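UTP--glucose-1-phosphate uridylyltransferase (Acinetobacter baumannii, PDB 6IKX) catalyses the transfer of a uridylyl group from UTP to alpha-D-glucose 1-phosphate, giving UDP-glucose and diphosphate. Local coordinates at the interface of chains A and B. Coordinates in Å, arbitrary orientation; residue numbers count along the deposited sequence, not the author numbering. Chains: chain A/B, UTP--glucose-1-phosphate uridylyltransferase.

Contact 1: the interface of chains A and B. Residues chain A 262, 265-266, 269; chain B 31, 282, 285.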
loop_
_atom_site.group_PDB
_atom_site.type_symbol
_atom_site.label_atom_id
_atom_site.label_comp_id
_atom_site.label_asym_id
_atom_site.label_seq_id
_atom_site.Cartn_x
_atom_site.Cartn_y
_atom_site.Cartn_z
ATOM N N LEU A 262 2.858 -8.314 -27.270
ATOM C CA LEU A 262 3.544 -9.327 -28.141
ATOM C C LEU A 262 5.079 -9.385 -27.915
ATOM O O LEU A 262 5.677 -10.481 -28.024
ATOM C CB LEU A 262 3.207 -9.020 -29.600
ATOM C CG LEU A 262 3.293 -10.215 -30.540
ATOM C CD1 LEU A 262 2.276 -11.301 -30.162
ATOM C CD2 LEU A 262 3.094 -9.764 -31.981
ATOM N N LEU A 265 5.447 -11.376 -24.623
ATOM C CA LEU A 265 5.412 -12.828 -24.980
ATOM C C LEU A 265 6.747 -13.209 -25.640
ATOM O O LEU A 265 7.176 -14.349 -25.525
ATOM C CB LEU A 265 4.234 -13.145 -25.921
ATOM C CG LEU A 265 2.808 -12.867 -25.430
ATOM C CD1 LEU A 265 2.570 -13.532 -24.093
ATOM N N LYS A 266 7.379 -12.300 -26.366
ATOM C CA LYS A 266 8.631 -12.644 -27.095
ATOM C C LYS A 266 9.786 -12.783 -26.070
ATOM O O LYS A 266 10.550 -13.740 -26.150
ATOM C CB LYS A 266 8.867 -11.590 -28.185
ATOM C CG LYS A 266 9.959 -11.898 -29.214
ATOM C CD LYS A 266 10.601 -10.608 -29.739
ATOM C CE LYS A 266 11.387 -10.729 -31.028
ATOM N NZ LYS A 266 12.142 -11.995 -31.034
ATOM N N LEU A 269 9.531 -15.999 -24.070
ATOM C CA LEU A 269 9.980 -17.171 -24.865
ATOM C C LEU A 269 11.510 -17.232 -24.925
ATOM O O LEU A 269 12.075 -18.350 -24.810
ATOM C CB LEU A 269 9.375 -17.047 -26.262
ATOM C CG LEU A 269 7.906 -17.449 -26.348
ATOM C CD1 LEU A 269 7.318 -16.924 -27.627
ATOM C CD2 LEU A 269 7.758 -18.966 -26.272
ATOM N N VAL B 31 -0.070 -14.480 -19.686
ATOM C CA VAL B 31 -0.245 -13.836 -21.023
ATOM C C VAL B 31 -0.400 -12.317 -20.905
ATOM O O VAL B 31 0.484 -11.631 -21.454
ATOM C CB VAL B 31 -1.419 -14.441 -21.805
ATOM C CG1 VAL B 31 -1.339 -14.060 -23.277
ATOM C CG2 VAL B 31 -1.444 -15.956 -21.649
ATOM N N PHE B 282 1.236 -15.053 -31.415
ATOM C CA PHE B 282 1.993 -15.859 -30.420
ATOM C C PHE B 282 2.381 -17.181 -31.066
ATOM O O PHE B 282 3.564 -17.524 -31.101
ATOM C CB PHE B 282 1.194 -16.097 -29.137
ATOM C CG PHE B 282 1.949 -16.842 -28.064
ATOM C CD1 PHE B 282 3.277 -16.549 -27.786
ATOM C CD2 PHE B 282 1.313 -17.812 -27.306
ATOM C CE1 PHE B 282 3.951 -17.223 -26.784
ATOM C CE2 PHE B 282 1.990 -18.488 -26.307
ATOM C CZ PHE B 282 3.307 -18.195 -26.050
ATOM N N LEU B 285 5.265 -16.403 -33.204
ATOM C CA LEU B 285 6.493 -16.200 -32.372
ATOM C C LEU B 285 7.128 -17.552 -32.064
ATOM O O LEU B 285 8.356 -17.651 -32.176
ATOM C CB LEU B 285 6.177 -15.492 -31.054
ATOM C CG LEU B 285 5.947 -13.990 -31.149
ATOM C CD1 LEU B 285 5.689 -13.396 -29.770
ATOM C CD2 LEU B 285 7.134 -13.307 -31.823
#
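Two C-terminal helices meet here: helix 261-273 of chain A lies against helix 278-287 of chain B, and a loop residue, B:Val31, adds to one flank. The key piece on the B side is B:Leu285. Its CG is turned away from its own carbonyl carbon (chi1 -77°) and the extended second torsion (-178°) sends CD1 out into the surface of the A helix. That methyl comes down among A:Leu262, A:Leu265 and A:Lys266, residues on successive turns of one helix face. It packs against the main-chain carbonyl, with A:Leu262 O 3.4 Å from B:Leu285 CD1, and lies 4.0 Å from CB of A:Lys266, whose aliphatic stem crosses the leucine at about a right angle. The CD1 methyl of A:Leu262 closes another side, 4.0 Å from B:Leu285 CD1.

One turn back on the B helix, the ring of B:Phe282 is held along its CD1-CE1 side. A:Leu269 CD1 touches CE1 of B:Phe282 at 3.5 Å, coming in roughly level with the ring, while A:Leu265 CB is 4.0 Å from CD1 of B:Phe282 and stands well off to one face. A:Leu269 CD1 also bridges to the root of the neighbouring side chain, 3.9 Å from CB of B:Leu285, wedging between phenylalanine and leucine. Farther out, A:Leu265 CD1 reaches CG1 of B:Val31 at 4.0 Å; this leucine side chain is incomplete in the model.

The contact is mainly apolar packing between the helices. Together with its twin across the two-fold axis it probably helps pair the subunits of the tetrameric deposited assembly.

Contact 2: the interface of chains A and B. Residues chain A 72, 75-76, 79, 81, 84; chain B 14, 17.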
loop_
_atom_site.group_PDB
_atom_site.type_symbol
_atom_site.label_atom_id
_atom_site.label_comp_id
_atom_site.label_asym_id
_atom_site.label_seq_id
_atom_site.Cartn_x
_atom_site.Cartn_y
_atom_site.Cartn_z
ATOM N N LEU A 72 8.512 -12.435 4.979
ATOM C CA LEU A 72 8.744 -13.414 3.890
ATOM C C LEU A 72 9.914 -14.320 4.290
ATOM O O LEU A 72 9.844 -15.537 4.086
ATOM C CB LEU A 72 9.043 -12.692 2.584
ATOM C CG LEU A 72 9.359 -13.645 1.435
ATOM C CD1 LEU A 72 8.200 -14.635 1.253
ATOM C CD2 LEU A 72 9.666 -12.887 0.153
ATOM N N THR A 75 9.168 -16.784 7.129
ATOM C CA THR A 75 8.438 -17.916 6.510
ATOM C C THR A 75 9.463 -18.852 5.866
ATOM O O THR A 75 9.337 -20.054 6.097
ATOM C CB THR A 75 7.411 -17.471 5.467
ATOM O OG1 THR A 75 6.496 -16.546 6.053
ATOM C CG2 THR A 75 6.640 -18.633 4.878
ATOM N N LEU A 76 10.425 -18.311 5.101
ATOM C CA LEU A 76 11.448 -19.083 4.329
ATOM C C LEU A 76 12.401 -19.837 5.271
ATOM O O LEU A 76 12.855 -20.936 4.878
ATOM C CB LEU A 76 12.271 -18.157 3.426
ATOM C CG LEU A 76 11.647 -17.717 2.106
ATOM C CD1 LEU A 76 12.603 -16.807 1.345
ATOM C CD2 LEU A 76 11.307 -18.896 1.234
ATOM N N LYS A 79 10.606 -22.879 7.057
ATOM C CA LYS A 79 10.490 -24.032 6.122
ATOM C C LYS A 79 11.888 -24.464 5.661
ATOM O O LYS A 79 11.999 -25.240 4.667
ATOM C CB LYS A 79 9.644 -23.675 4.899
ATOM C CG LYS A 79 8.325 -22.990 5.207
ATOM C CD LYS A 79 7.781 -22.164 4.042
ATOM C CE LYS A 79 6.849 -22.959 3.159
ATOM N NZ LYS A 79 5.555 -23.161 3.848
ATOM N N LYS A 81 13.909 -23.203 3.760
ATOM C CA LYS A 81 14.215 -22.953 2.324
ATOM C C LYS A 81 15.417 -22.000 2.268
ATOM O O LYS A 81 15.252 -20.886 1.783
ATOM C CB LYS A 81 12.971 -22.446 1.584
ATOM C CG LYS A 81 12.283 -23.457 0.674
ATOM C CD LYS A 81 11.043 -24.146 1.237
ATOM C CE LYS A 81 10.167 -24.766 0.162
ATOM N NZ LYS A 81 9.239 -23.767 -0.434
ATOM N N LEU A 84 16.946 -20.328 -0.938
ATOM C CA LEU A 84 15.987 -19.362 -1.518
ATOM C C LEU A 84 16.146 -18.032 -0.793
ATOM O O LEU A 84 16.337 -17.001 -1.433
ATOM C CB LEU A 84 14.564 -19.885 -1.319
ATOM C CG LEU A 84 13.674 -19.985 -2.553
ATOM C CD1 LEU A 84 12.238 -20.213 -2.097
ATOM C CD2 LEU A 84 13.793 -18.763 -3.449
ATOM N N THR B 14 6.023 -18.995 -1.189
ATOM C CA THR B 14 7.483 -19.177 -1.302
ATOM C C THR B 14 7.806 -20.126 -2.468
ATOM O O THR B 14 9.009 -20.285 -2.796
ATOM C CB THR B 14 8.088 -19.701 0.015
ATOM O OG1 THR B 14 7.672 -21.055 0.225
ATOM C CG2 THR B 14 7.729 -18.857 1.219
ATOM N N LEU B 17 8.628 -17.943 -5.827
ATOM C CA LEU B 17 9.185 -16.906 -5.027
ATOM C C LEU B 17 9.747 -15.662 -5.516
ATOM O O LEU B 17 9.402 -14.647 -4.923
ATOM C CB LEU B 17 10.116 -17.429 -3.987
ATOM C CG LEU B 17 9.967 -16.376 -2.925
ATOM C CD1 LEU B 17 9.944 -17.001 -1.562
ATOM C CD2 LEU B 17 11.146 -15.460 -3.037
#
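B:Thr14 belongs to the glycine-rich nucleotide-binding loop that marks the nucleotidyl transferase family, here the run Ala-Gly-Leu-Gly-Thr-Arg at positions 10 to 15, and it meets helices 70-78 and 82-87 of chain A together with the lysines between them.

Apolar contacts make up most of the fit. A:Leu76 slides past B:Thr14 in the opposite direction, putting its CD2 methyl 3.5 Å from CB of the threonine. The same methyl touches B:Leu17 CD1 at 3.6 Å, so A:Leu76 CD2 caps both B residues at once. A:Leu76 and B:Leu17 approach tip to tip, and A:Leu72 likewise points its CD1 at B:Leu17 CD1, flanking the place where A:Leu76 meets it. Beside A:Leu76 on the same helix face, CG2 of A:Thr75 rests 3.8 Å from CG2 of B:Thr14. A:Leu84 comes over obliquely from helix 82-87: its CD2 lies 3.9 Å from CB of B:Leu17, and its CD1 packs against the main-chain carbonyl, 3.3 Å from B:Thr14 O. A methylene of A:Lys79 packs against the threonine hydroxyl, CE 3.6 Å from B:Thr14 OG1, in van der Waals contact.

The polar link is made at that hydroxyl. With chi1 at 70°, B:Thr14 holds OG1 between its own backbone N and carbonyl carbon, while CG2 turns to the A:Thr75 and A:Leu76 methyls; OG1 thereby faces the lysine side. The terminal amino group of A:Lys81 gives it a weak hydrogen bond, NZ to B:Thr14 OG1 at 3.2 Å, on a chain bent at its second and fourth torsions. Both B:Thr14 and A:Lys81 are UTP-binding positions of this enzyme, so with nucleotide present this lysine might reach into the active site of the neighbouring subunit.

About 30 Å separates the C-alpha centres of contact 1 and contact 2. They have no residue or helix in common, yet both join the same two chains around one two-fold axis, so each recurs with the roles of A and B exchanged. Contact 1 ties the C-terminal helices together, away from the nucleotide loop; contact 2 lays an outlying helical segment of one subunit against that loop in the other. Joined through both, the pair could couple subunit association to the geometry of the UTP site, although the structure alone does not show such coupling.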